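Local coordinates for nucleoporin nup120 (Schizosaccharomyces pombe, PDB 4GQ2), which serves as a structural component of the nuclear pore complex, joining a beta-propeller domain to helical domains within a single chain, at residues E96-F101 with L764-T769. Numbering follows the deposited sequence.
Sequences EPLSKF and LASVNT
With CG anti to the carbonyl carbon (chi1 -70°) and the rest of the chain extended, Lys-100 carries its CE methylene up to the hydroxyl of Ser-766. The same chi1 rotamer in Leu-98 (-57°), with an extended chi2, brings its CD1 to this serine, and two side chains of 96-101 converge on one of 764-769. Lys-100 CE lies 3.4 Å from Ser-766 OG, a contact of a methylene next to the ammonium group with a hydroxyl oxygen. The ammonium itself stays farther back, Lys-100 NZ being 4.0 Å from Ser-766 OG, too long for a hydrogen bond. Leu-98 meets the serine through one methyl branch: its CD1 is 3.9 Å from Ser-766 OG and 4.2 Å from Ser-766 CB, a plain van der Waals touch. The backbones stay well apart, with the CA atoms of Lys-100 and Ser-766 separated by 8.2 Å, and the two segments together bury just 102 Å². Ser-766 OG makes a weak hydrogen bond within its own loop, to Glu-762 O; Leu-98 also packs against Glu-762. This small side-chain contact links the beta-propeller to the helical part of the chain. The segment 96-101 belongs to the beta-propeller and leads from strand 83-88 into strand 101-106, with Ser-99 OG hydrogen-bonded to Asp-88 OD2. Across the interface, 764-769 is the last part of the loop between helix 719-739 and helix 770-777, whose N-terminus Thr-769 caps, its OG1 accepting from Gln-772 N, while Ser-766 and Val-767 rest on Leu-672 of helix 672-703.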
# COMPACT_ATOMS: atom_id res chain seq x y z
N GLU A 96 -13.21 -8.37 -23.55
CA GLU A 96 -12.82 -9.71 -23.07
C GLU A 96 -12.67 -9.81 -21.54
O GLU A 96 -12.48 -8.80 -20.87
CB GLU A 96 -11.54 -10.16 -23.77
CG GLU A 96 -11.64 -10.22 -25.29
CD GLU A 96 -10.70 -11.24 -25.92
OE1 GLU A 96 -10.64 -12.39 -25.43
OE2 GLU A 96 -10.02 -10.89 -26.91
N PRO A 97 -12.76 -11.04 -21.00
CA PRO A 97 -12.50 -11.24 -19.56
C PRO A 97 -11.07 -10.88 -19.21
O PRO A 97 -10.17 -11.01 -20.06
CB PRO A 97 -12.71 -12.75 -19.36
CG PRO A 97 -13.44 -13.23 -20.57
CD PRO A 97 -13.01 -12.32 -21.69
N LEU A 98 -10.85 -10.42 -17.98
CA LEU A 98 -9.54 -9.98 -17.53
C LEU A 98 -8.50 -11.09 -17.57
O LEU A 98 -8.82 -12.26 -17.36
CB LEU A 98 -9.62 -9.43 -16.12
CG LEU A 98 -10.58 -8.27 -15.87
CD1 LEU A 98 -10.59 -7.94 -14.38
CD2 LEU A 98 -10.23 -7.04 -16.69
N SER A 99 -7.26 -10.71 -17.84
CA SER A 99 -6.13 -11.63 -17.74
C SER A 99 -5.75 -11.79 -16.28
O SER A 99 -5.12 -10.92 -15.69
CB SER A 99 -4.94 -11.11 -18.55
OG SER A 99 -5.28 -10.94 -19.91
N LYS A 100 -6.15 -12.91 -15.68
CA LYS A 100 -5.88 -13.17 -14.27
C LYS A 100 -4.79 -14.22 -14.11
O LYS A 100 -4.46 -14.63 -13.00
CB LYS A 100 -7.16 -13.64 -13.57
CG LYS A 100 -8.23 -12.57 -13.39
CD LYS A 100 -9.57 -13.23 -13.09
CE LYS A 100 -10.56 -12.26 -12.46
NZ LYS A 100 -11.89 -12.91 -12.24
N PHE A 101 -4.24 -14.66 -15.24
CA PHE A 101 -3.23 -15.72 -15.24
C PHE A 101 -2.15 -15.43 -16.26
O PHE A 101 -2.42 -14.82 -17.30
CB PHE A 101 -3.87 -17.09 -15.53
CG PHE A 101 -5.01 -17.43 -14.60
CD1 PHE A 101 -4.76 -18.01 -13.36
CD2 PHE A 101 -6.32 -17.14 -14.96
CE1 PHE A 101 -5.80 -18.30 -12.49
CE2 PHE A 101 -7.37 -17.43 -14.09
CZ PHE A 101 -7.11 -18.01 -12.86
N LEU A 764 -12.30 -3.73 -10.90
CA LEU A 764 -12.53 -3.22 -9.54
C LEU A 764 -12.54 -4.31 -8.46
O LEU A 764 -12.23 -4.04 -7.30
CB LEU A 764 -13.83 -2.42 -9.49
CG LEU A 764 -13.76 -0.99 -10.03
CD1 LEU A 764 -15.14 -0.36 -10.11
CD2 LEU A 764 -12.82 -0.11 -9.22
N ALA A 765 -12.88 -5.53 -8.87
CA ALA A 765 -13.00 -6.66 -7.94
C ALA A 765 -11.78 -7.59 -7.94
O ALA A 765 -11.73 -8.53 -7.15
CB ALA A 765 -14.27 -7.45 -8.25
N SER A 766 -10.80 -7.32 -8.81
CA SER A 766 -9.66 -8.23 -9.00
C SER A 766 -8.32 -7.53 -8.72
O SER A 766 -7.28 -8.17 -8.59
CB SER A 766 -9.67 -8.80 -10.42
OG SER A 766 -10.95 -9.29 -10.77
N VAL A 767 -8.38 -6.22 -8.62
CA VAL A 767 -7.25 -5.35 -8.32
C VAL A 767 -6.64 -5.65 -6.93
O VAL A 767 -7.34 -6.17 -6.06
CB VAL A 767 -7.73 -3.89 -8.50
CG1 VAL A 767 -7.47 -3.03 -7.29
CG2 VAL A 767 -7.24 -3.31 -9.83
N ASN A 768 -5.36 -5.33 -6.74
CA ASN A 768 -4.66 -5.71 -5.50
C ASN A 768 -4.52 -4.61 -4.45
O ASN A 768 -4.43 -4.90 -3.25
CB ASN A 768 -3.27 -6.28 -5.81
CG ASN A 768 -3.29 -7.77 -6.12
OD1 ASN A 768 -4.30 -8.44 -5.92
ND2 ASN A 768 -2.18 -8.30 -6.60
N THR A 769 -4.47 -3.36 -4.88
CA THR A 769 -4.31 -2.25 -3.93
C THR A 769 -5.44 -1.25 -4.03
O THR A 769 -6.12 -1.15 -5.06
CB THR A 769 -2.98 -1.51 -4.11
OG1 THR A 769 -3.05 -0.69 -5.27
CG2 THR A 769 -1.82 -2.51 -4.24